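Local coordinates for protein paenibacillus xanthan lyase (Paenibacillus, PDB 6F2P) that cleaves the polysaccharide xanthan as a lyase, probably by beta-elimination as in other family 8 polysaccharide lyases, and binds several calcium ions, at residues 375-380 with 464-469; 487-492 with 649-654; 491-496 with 617-622. All coordinates share one frame; numbering follows the deposited sequence.

The three contacts cluster, their centres 9 to 11 Å apart. Along the chain both segments of contact 1 come first; the first segments of contacts 2 and 3 then overlap at Asp491 and Glu492. Strands 466-474, 481-488, 493-501 and 613-621 are consecutive neighbours in one antiparallel sheet of the super-sandwich domain. Contact 1 ties that sheet to strand 372-377 of a second one, contact 3 pairs two of its strands directly, and contact 2 joins it to strand 646-651 of the C-terminal beta-sandwich. Arg377 of contact 1 holds the carbonyl of the calcium ligand Asp490 in contact 2, so a packed sheet interface, a metal site and a domain junction form one continuous region.

Contact 1. Residues 375-380 with 464-469; sequences QLRPGF and GQYGVS
Strand residues 375-377 turn back through a type II beta turn from Arg377 to Phe380, the tip of a beta hairpin in the super-sandwich domain, whereas 464-469 leaves a turn and enters its strand through a classic beta bulge at Gln465 and Tyr466. The two belong to different sheets; the nearest CA atoms, those of Gln375 and Gln465, stay 7.7 Å apart, and side chains bridge them. Gly379 suits the turn because its positive phi would jam a beta carbon against the preceding carbonyl oxygen. Gln375 holds CG anti to its backbone N (chi1 172°) and bends at chi2, so that its NE2 donates to Gln465 O at 3.0 Å, within the plane of both groups. Arg377 is long enough to go further: its NH1 meets a lone pair of Gln465 OE1 at 2.9 Å in a nearly straight bond (168°), with guanidinium and amide almost coplanar. Its NE donates to Asp490 O, a second hold on the guanidinium. Tyr466 places CE1 over one guanidinium face, 3.8 Å from Arg377 NH1, but the planes are 40° apart. A water accepts from Arg377 NH2, donates to Gln465 OE1 and hydrogen-bonds Tyr466 OH at 3.0 Å.

Contact 2. Residues 487-492 with 649-654; sequences FMFDDE and VKETQL. With CA (calcium ion), chain B.
Val649 is the bump between two phenylalanines where the super-sandwich sheet meets the C-terminal beta-sandwich, with calcium at the seam. Its CG2 sits over the ring of Phe487, 3.6 Å from the centroid in a CH-pi contact, while CG1 presses on the rim of the next ring, 3.8 Å from Phe489 CE2. Glu651 lays its CB over the centre of one Phe489 face, 3.7 Å from the centroid, and bends at chi2 to carry its carboxylate past the ring. Leu654 closes this flank with CD1, 4.0 Å from Phe489 CB and against Asp490. An alanine at Phe489 would remove the flat face under Glu651 and the rim that Val649 CG1 touches, and would probably loosen the carboxylate's approach to the metal. Glu651 OE1 binds calcium at 2.2 Å and its OE2 accepts from Leu654 N. Asp491 OD1 lies across the ion from OE1, Asp490 gives OD1, Glu492 grips with both oxygens while Tyr631 bonds its OE2, and Gln636 completes the site. Calcium's charge is likely to offset the repulsion of these acidic oxygens. Outside, Val494 and Leu496 of strand 493-501 touch both Phe487 and Val649, Ile637 of strand 637-642 lies against Glu651, and Val656 of strand 656-661 touches Phe489.

Contact 3. Residues 491-496 with 617-622; sequences DEIVAL and YVLLPN. With CA (calcium ion), chain B.
Four backbone hydrogen bonds form the inner shell, joining antiparallel strands at two hydrogen-bonded pairs. Ile493 N reaches Leu619 O at 3.0 Å and Leu619 N returns to Ile493 O; at the next such pair Ala495 N meets Tyr617 O at 2.8 Å, almost straight (174°) and nearly along the C=O axis, and Tyr617 N donates to Ala495 O. Between them Val494 and Val618 make a non-hydrogen-bonded pair, CG2 to CG2 at 3.9 Å, beta-branched residues that suit an extended backbone. On the other face, Tyr617 takes the crowded first torsion (chi1 62°), which folds its ring across the strand so that Ala495 CB lies over the face, 3.4 Å from Tyr617 CZ and offset toward the rim; a methyl is small enough to lie under the ring. Beside it Ile493 CB meets Leu619 CB at 4.0 Å. Toward the calcium, Leu620 CD2 leans on Glu492 CB at 3.7 Å. Pro621 has no N-H to give, and beyond the last direct bond a water donates to both Asp491 O and Pro621 O.

Further out, Phe382 packs on Ile493 and Leu619, Phe380 on Ile493 and Pro621, and Ile637 on Val494. Strands 481-488 and 559-563 continue the sheet on the two sides. This is the large antiparallel sheet of the family 8 lyase super-sandwich domain, here with calcium ligands just before strand 493-501 begins.

Contact 1. Residues 375-380 with 464-469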
loop_
_atom_site.group_PDB
_atom_site.type_symbol
_atom_site.label_atom_id
_atom_site.label_comp_id
_atom_site.label_asym_id
_atom_site.label_seq_id
_atom_site.Cartn_x
_atom_site.Cartn_y
_atom_site.Cartn_z
ATOM N N GLN A 375 -7.300 4.728 11.034
ATOM C CA GLN A 375 -8.640 4.368 11.455
ATOM C C GLN A 375 -9.247 5.521 12.246
ATOM O O GLN A 375 -8.729 5.920 13.289
ATOM C CB GLN A 375 -8.628 3.089 12.292
ATOM C CG GLN A 375 -9.963 2.753 12.927
ATOM C CD GLN A 375 -11.036 2.399 11.910
ATOM O OE1 GLN A 375 -11.477 3.239 11.120
ATOM N NE2 GLN A 375 -11.464 1.140 11.927
ATOM N N LEU A 376 -10.333 6.075 11.726
ATOM C CA LEU A 376 -11.034 7.146 12.408
ATOM C C LEU A 376 -12.435 6.661 12.791
ATOM O O LEU A 376 -13.258 6.342 11.927
ATOM C CB LEU A 376 -11.105 8.390 11.526
ATOM C CG LEU A 376 -9.782 8.955 10.999
ATOM C CD1 LEU A 376 -10.050 10.060 9.989
ATOM C CD2 LEU A 376 -8.908 9.478 12.125
ATOM N N ARG A 377 -12.678 6.589 14.096
ATOM C CA ARG A 377 -13.939 6.135 14.650
ATOM C C ARG A 377 -14.479 7.225 15.552
ATOM O O ARG A 377 -13.753 8.148 15.915
ATOM C CB ARG A 377 -13.721 4.865 15.469
ATOM C CG ARG A 377 -13.184 3.703 14.666
ATOM C CD ARG A 377 -14.092 3.375 13.516
ATOM N NE ARG A 377 -15.460 3.159 13.963
ATOM C CZ ARG A 377 -16.495 2.989 13.143
ATOM N NH1 ARG A 377 -16.309 3.019 11.832
ATOM N NH2 ARG A 377 -17.717 2.795 13.634
ATOM N N PRO A 378 -15.767 7.139 15.908
ATOM C CA PRO A 378 -16.254 8.097 16.902
ATOM C C PRO A 378 -15.549 7.906 18.245
ATOM O O PRO A 378 -15.654 6.842 18.850
ATOM C CB PRO A 378 -17.746 7.767 17.009
ATOM C CG PRO A 378 -17.894 6.389 16.420
ATOM C CD PRO A 378 -16.846 6.292 15.367
ATOM N N GLY A 379 -14.824 8.927 18.689
ATOM C CA GLY A 379 -14.135 8.879 19.964
ATOM C C GLY A 379 -12.620 8.729 19.885
ATOM O O GLY A 379 -11.910 9.070 20.835
ATOM N N PHE A 380 -12.108 8.214 18.771
ATOM C CA PHE A 380 -10.664 8.056 18.647
ATOM C C PHE A 380 -10.147 8.011 17.211
ATOM O O PHE A 380 -10.895 7.779 16.266
ATOM C CB PHE A 380 -10.185 6.824 19.416
ATOM C CG PHE A 380 -10.725 5.522 18.883
ATOM C CD1 PHE A 380 -11.975 5.055 19.277
ATOM C CD2 PHE A 380 -9.978 4.756 18.003
ATOM C CE1 PHE A 380 -12.470 3.859 18.803
ATOM C CE2 PHE A 380 -10.467 3.553 17.523
ATOM C CZ PHE A 380 -11.720 3.104 17.922
ATOM N N GLY A 464 -15.609 1.063 3.944
ATOM C CA GLY A 464 -14.896 2.297 4.196
ATOM C C GLY A 464 -14.779 2.640 5.675
ATOM O O GLY A 464 -14.542 3.799 6.011
ATOM N N GLN A 465 -14.929 1.637 6.545
ATOM C CA GLN A 465 -14.982 1.849 7.996
ATOM C C GLN A 465 -14.130 0.864 8.810
ATOM O O GLN A 465 -13.691 1.169 9.918
ATOM C CB GLN A 465 -16.426 1.740 8.485
ATOM C CG GLN A 465 -17.356 2.812 7.968
ATOM C CD GLN A 465 -18.629 2.869 8.770
ATOM O OE1 GLN A 465 -18.599 3.064 9.991
ATOM N NE2 GLN A 465 -19.762 2.674 8.097
ATOM N N TYR A 466 -13.919 -0.327 8.272
ATOM C CA TYR A 466 -13.226 -1.369 9.015
ATOM C C TYR A 466 -12.037 -1.833 8.191
ATOM O O TYR A 466 -12.098 -1.883 6.964
ATOM C CB TYR A 466 -14.186 -2.533 9.337
ATOM C CG TYR A 466 -15.514 -2.052 9.876
ATOM C CD1 TYR A 466 -15.566 -1.171 10.950
ATOM C CD2 TYR A 466 -16.718 -2.448 9.293
ATOM C CE1 TYR A 466 -16.778 -0.707 11.443
ATOM C CE2 TYR A 466 -17.945 -1.990 9.782
ATOM C CZ TYR A 466 -17.962 -1.120 10.858
ATOM O OH TYR A 466 -19.161 -0.649 11.348
ATOM N N GLY A 467 -10.939 -2.152 8.855
ATOM C CA GLY A 467 -9.735 -2.476 8.126
ATOM C C GLY A 467 -8.870 -3.457 8.872
ATOM O O GLY A 467 -9.047 -3.689 10.074
ATOM N N VAL A 468 -7.932 -4.038 8.138
ATOM C CA VAL A 468 -6.956 -4.951 8.691
ATOM C C VAL A 468 -5.629 -4.641 8.005
ATOM O O VAL A 468 -5.582 -4.481 6.778
ATOM C CB VAL A 468 -7.372 -6.428 8.450
ATOM C CG1 VAL A 468 -7.802 -6.632 7.013
ATOM C CG2 VAL A 468 -6.243 -7.382 8.815
ATOM N N SER A 469 -4.559 -4.520 8.792
ATOM C CA SER A 469 -3.236 -4.298 8.225
ATOM C C SER A 469 -2.245 -5.278 8.788
ATOM O O SER A 469 -2.449 -5.846 9.865
ATOM C CB SER A 469 -2.734 -2.891 8.518
ATOM O OG SER A 469 -3.534 -1.907 7.899
HETATM O O HOH W 1 -20.131 2.029 12.173
#

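Contact 2. Residues 487-492 with 649-654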
loop_
_atom_site.group_PDB
_atom_site.type_symbol
_atom_site.label_atom_id
_atom_site.label_comp_id
_atom_site.label_asym_id
_atom_site.label_seq_id
_atom_site.Cartn_x
_atom_site.Cartn_y
_atom_site.Cartn_z
ATOM N N PHE A 487 -6.193 -5.129 13.561
ATOM C CA PHE A 487 -7.570 -5.382 13.147
ATOM C C PHE A 487 -8.433 -4.302 13.747
ATOM O O PHE A 487 -8.645 -4.258 14.956
ATOM C CB PHE A 487 -8.028 -6.772 13.598
ATOM C CG PHE A 487 -7.137 -7.883 13.106
ATOM C CD1 PHE A 487 -5.929 -8.153 13.737
ATOM C CD2 PHE A 487 -7.501 -8.648 12.001
ATOM C CE1 PHE A 487 -5.100 -9.161 13.280
ATOM C CE2 PHE A 487 -6.678 -9.665 11.537
ATOM C CZ PHE A 487 -5.475 -9.925 12.181
ATOM N N MET A 488 -8.915 -3.417 12.892
ATOM C CA MET A 488 -9.497 -2.170 13.349
ATOM C C MET A 488 -10.987 -2.130 13.051
ATOM O O MET A 488 -11.381 -2.051 11.892
ATOM C CB MET A 488 -8.754 -1.018 12.673
ATOM C CG MET A 488 -7.286 -0.958 13.086
ATOM S SD MET A 488 -6.120 -0.378 11.838
ATOM C CE MET A 488 -5.913 -1.831 10.817
ATOM N N PHE A 489 -11.811 -2.200 14.096
ATOM C CA PHE A 489 -13.260 -2.329 13.919
ATOM C C PHE A 489 -14.017 -1.076 14.336
ATOM O O PHE A 489 -13.560 0.034 14.074
ATOM C CB PHE A 489 -13.791 -3.570 14.643
ATOM C CG PHE A 489 -13.168 -4.860 14.166
ATOM C CD1 PHE A 489 -13.387 -5.317 12.874
ATOM C CD2 PHE A 489 -12.357 -5.607 15.003
ATOM C CE1 PHE A 489 -12.815 -6.509 12.426
ATOM C CE2 PHE A 489 -11.780 -6.793 14.570
ATOM C CZ PHE A 489 -12.012 -7.247 13.278
ATOM N N ASP A 490 -15.176 -1.236 14.966
ATOM C CA ASP A 490 -15.974 -0.053 15.296
ATOM C C ASP A 490 -15.487 0.692 16.543
ATOM O O ASP A 490 -15.529 1.916 16.583
ATOM C CB ASP A 490 -17.474 -0.377 15.393
ATOM C CG ASP A 490 -17.764 -1.503 16.351
ATOM O OD1 ASP A 490 -16.855 -2.317 16.575
ATOM O OD2 ASP A 490 -18.895 -1.583 16.878
ATOM N N ASP A 491 -15.027 -0.037 17.555
ATOM C CA ASP A 491 -14.608 0.595 18.803
ATOM C C ASP A 491 -13.473 -0.172 19.462
ATOM O O ASP A 491 -13.204 0.013 20.639
ATOM C CB ASP A 491 -15.787 0.738 19.776
ATOM C CG ASP A 491 -16.447 -0.598 20.114
ATOM O OD1 ASP A 491 -16.038 -1.642 19.562
ATOM O OD2 ASP A 491 -17.413 -0.592 20.905
ATOM N N GLU A 492 -12.817 -1.041 18.705
ATOM C CA GLU A 492 -11.656 -1.749 19.221
ATOM C C GLU A 492 -10.606 -1.909 18.144
ATOM O O GLU A 492 -10.921 -1.900 16.952
ATOM C CB GLU A 492 -12.035 -3.133 19.764
ATOM C CG GLU A 492 -12.580 -4.096 18.726
ATOM C CD GLU A 492 -14.098 -4.042 18.620
ATOM O OE1 GLU A 492 -14.597 -3.263 17.785
ATOM O OE2 GLU A 492 -14.794 -4.772 19.371
ATOM N N VAL A 649 -8.983 -12.385 12.862
ATOM C CA VAL A 649 -9.857 -11.915 13.924
ATOM C C VAL A 649 -11.245 -11.633 13.355
ATOM O O VAL A 649 -11.383 -11.066 12.264
ATOM C CB VAL A 649 -9.295 -10.635 14.574
ATOM C CG1 VAL A 649 -10.273 -10.066 15.620
ATOM C CG2 VAL A 649 -7.941 -10.908 15.187
ATOM N N LYS A 650 -12.269 -12.051 14.089
ATOM C CA LYS A 650 -13.651 -11.768 13.725
ATOM C C LYS A 650 -14.308 -10.932 14.822
ATOM O O LYS A 650 -14.231 -11.273 15.995
ATOM C CB LYS A 650 -14.431 -13.071 13.501
ATOM C CG LYS A 650 -15.953 -12.891 13.396
ATOM C CD LYS A 650 -16.625 -14.080 12.715
ATOM C CE LYS A 650 -18.115 -13.810 12.434
ATOM N NZ LYS A 650 -18.755 -14.859 11.562
ATOM N N GLU A 651 -14.929 -9.826 14.438
ATOM C CA GLU A 651 -15.740 -9.056 15.368
ATOM C C GLU A 651 -17.155 -9.599 15.248
ATOM O O GLU A 651 -17.799 -9.424 14.216
ATOM C CB GLU A 651 -15.705 -7.577 15.001
ATOM C CG GLU A 651 -15.837 -6.625 16.184
ATOM C CD GLU A 651 -17.284 -6.299 16.544
ATOM O OE1 GLU A 651 -17.480 -5.506 17.488
ATOM O OE2 GLU A 651 -18.220 -6.823 15.892
ATOM N N THR A 652 -17.633 -10.259 16.298
ATOM C CA THR A 652 -18.879 -11.028 16.216
ATOM C C THR A 652 -20.164 -10.202 16.256
ATOM O O THR A 652 -21.240 -10.723 15.963
ATOM C CB THR A 652 -18.947 -12.109 17.301
ATOM O OG1 THR A 652 -18.910 -11.490 18.597
ATOM C CG2 THR A 652 -17.779 -13.081 17.151
ATOM N N GLN A 653 -20.058 -8.933 16.627
ATOM C CA GLN A 653 -21.207 -8.042 16.572
ATOM C C GLN A 653 -21.405 -7.585 15.139
ATOM O O GLN A 653 -22.517 -7.607 14.615
ATOM C CB GLN A 653 -20.981 -6.809 17.447
ATOM C CG GLN A 653 -20.687 -7.117 18.892
ATOM C CD GLN A 653 -21.935 -7.118 19.746
ATOM O OE1 GLN A 653 -22.126 -6.228 20.581
ATOM N NE2 GLN A 653 -22.795 -8.121 19.549
ATOM N N LEU A 654 -20.314 -7.158 14.511
ATOM C CA LEU A 654 -20.355 -6.618 13.155
ATOM C C LEU A 654 -20.408 -7.726 12.105
ATOM O O LEU A 654 -20.737 -7.485 10.937
ATOM C CB LEU A 654 -19.116 -5.760 12.905
ATOM C CG LEU A 654 -18.953 -4.469 13.701
ATOM C CD1 LEU A 654 -17.612 -3.833 13.375
ATOM C CD2 LEU A 654 -20.082 -3.529 13.357
HETATM CA CA CA B . -16.926 -3.682 18.655
#

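Contact 3. Residues 491-496 with 617-622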
loop_
_atom_site.group_PDB
_atom_site.type_symbol
_atom_site.label_atom_id
_atom_site.label_comp_id
_atom_site.label_asym_id
_atom_site.label_seq_id
_atom_site.Cartn_x
_atom_site.Cartn_y
_atom_site.Cartn_z
ATOM N N ASP A 491 -15.027 -0.037 17.555
ATOM C CA ASP A 491 -14.608 0.595 18.803
ATOM C C ASP A 491 -13.473 -0.172 19.462
ATOM O O ASP A 491 -13.204 0.013 20.639
ATOM C CB ASP A 491 -15.787 0.738 19.776
ATOM C CG ASP A 491 -16.447 -0.598 20.114
ATOM O OD1 ASP A 491 -16.038 -1.642 19.562
ATOM O OD2 ASP A 491 -17.413 -0.592 20.905
ATOM N N GLU A 492 -12.817 -1.041 18.705
ATOM C CA GLU A 492 -11.656 -1.749 19.221
ATOM C C GLU A 492 -10.606 -1.909 18.144
ATOM O O GLU A 492 -10.921 -1.900 16.952
ATOM C CB GLU A 492 -12.035 -3.133 19.764
ATOM C CG GLU A 492 -12.580 -4.096 18.726
ATOM C CD GLU A 492 -14.098 -4.042 18.620
ATOM O OE1 GLU A 492 -14.597 -3.263 17.785
ATOM O OE2 GLU A 492 -14.794 -4.772 19.371
ATOM N N ILE A 493 -9.357 -2.045 18.578
ATOM C CA ILE A 493 -8.272 -2.455 17.700
ATOM C C ILE A 493 -7.633 -3.718 18.252
ATOM O O ILE A 493 -7.210 -3.752 19.406
ATOM C CB ILE A 493 -7.182 -1.382 17.583
ATOM C CG1 ILE A 493 -7.758 -0.107 16.971
ATOM C CG2 ILE A 493 -6.030 -1.900 16.743
ATOM C CD1 ILE A 493 -7.768 1.054 17.919
ATOM N N VAL A 494 -7.579 -4.768 17.446
ATOM C CA VAL A 494 -6.904 -5.976 17.888
ATOM C C VAL A 494 -5.515 -6.008 17.272
ATOM O O VAL A 494 -5.359 -5.801 16.063
ATOM C CB VAL A 494 -7.679 -7.249 17.502
ATOM C CG1 VAL A 494 -6.940 -8.490 17.990
ATOM C CG2 VAL A 494 -9.099 -7.205 18.066
ATOM N N ALA A 495 -4.511 -6.254 18.108
ATOM C CA ALA A 495 -3.131 -6.363 17.651
ATOM C C ALA A 495 -2.615 -7.775 17.905
ATOM O O ALA A 495 -2.692 -8.276 19.031
ATOM C CB ALA A 495 -2.251 -5.332 18.357
ATOM N N LEU A 496 -2.101 -8.413 16.857
ATOM C CA LEU A 496 -1.583 -9.766 16.965
ATOM C C LEU A 496 -0.153 -9.846 16.475
ATOM O O LEU A 496 0.227 -9.182 15.509
ATOM C CB LEU A 496 -2.417 -10.733 16.132
ATOM C CG LEU A 496 -3.902 -10.904 16.440
ATOM C CD1 LEU A 496 -4.441 -12.058 15.612
ATOM C CD2 LEU A 496 -4.133 -11.140 17.925
ATOM N N TYR A 617 -3.256 -8.430 21.982
ATOM C CA TYR A 617 -3.932 -7.500 22.880
ATOM C C TYR A 617 -4.957 -6.706 22.087
ATOM O O TYR A 617 -4.914 -6.688 20.851
ATOM C CB TYR A 617 -2.938 -6.567 23.592
ATOM C CG TYR A 617 -2.122 -5.664 22.686
ATOM C CD1 TYR A 617 -0.981 -6.134 22.052
ATOM C CD2 TYR A 617 -2.473 -4.329 22.496
ATOM C CE1 TYR A 617 -0.221 -5.311 21.230
ATOM C CE2 TYR A 617 -1.716 -3.494 21.679
ATOM C CZ TYR A 617 -0.594 -3.995 21.048
ATOM O OH TYR A 617 0.163 -3.187 20.229
ATOM N N VAL A 618 -5.873 -6.057 22.800
ATOM C CA VAL A 618 -6.966 -5.335 22.170
ATOM C C VAL A 618 -7.039 -3.946 22.757
ATOM O O VAL A 618 -7.184 -3.797 23.968
ATOM C CB VAL A 618 -8.324 -6.010 22.452
ATOM C CG1 VAL A 618 -9.454 -5.152 21.932
ATOM C CG2 VAL A 618 -8.375 -7.408 21.855
ATOM N N LEU A 619 -6.941 -2.926 21.910
ATOM C CA LEU A 619 -7.085 -1.557 22.379
ATOM C C LEU A 619 -8.562 -1.222 22.489
ATOM O O LEU A 619 -9.330 -1.424 21.543
ATOM C CB LEU A 619 -6.389 -0.573 21.441
ATOM C CG LEU A 619 -4.869 -0.687 21.372
ATOM C CD1 LEU A 619 -4.283 0.378 20.437
ATOM C CD2 LEU A 619 -4.260 -0.586 22.765
ATOM N N LEU A 620 -8.956 -0.710 23.650
ATOM C CA LEU A 620 -10.338 -0.329 23.893
ATOM C C LEU A 620 -10.399 1.130 24.313
ATOM O O LEU A 620 -10.504 1.427 25.502
ATOM C CB LEU A 620 -10.939 -1.219 24.983
ATOM C CG LEU A 620 -11.001 -2.715 24.650
ATOM C CD1 LEU A 620 -11.398 -3.535 25.867
ATOM C CD2 LEU A 620 -11.972 -2.988 23.500
ATOM N N PRO A 621 -10.319 2.052 23.337
ATOM C CA PRO A 621 -10.294 3.479 23.675
ATOM C C PRO A 621 -11.610 3.963 24.276
ATOM O O PRO A 621 -12.662 3.380 23.995
ATOM C CB PRO A 621 -10.059 4.166 22.316
ATOM C CG PRO A 621 -9.511 3.112 21.424
ATOM C CD PRO A 621 -10.142 1.825 21.893
ATOM N N ASN A 622 -11.535 5.003 25.107
ATOM C CA ASN A 622 -12.708 5.780 25.472
ATOM C C ASN A 622 -13.753 4.959 26.228
ATOM O O ASN A 622 -14.964 5.196 26.118
ATOM C CB ASN A 622 -13.312 6.401 24.202
ATOM C CG ASN A 622 -14.249 7.553 24.496
ATOM O OD1 ASN A 622 -14.081 8.284 25.482
ATOM N ND2 ASN A 622 -15.249 7.720 23.646
HETATM CA CA CA B . -16.926 -3.682 18.655
HETATM O O HOH W 2 -13.891 1.450 22.830
#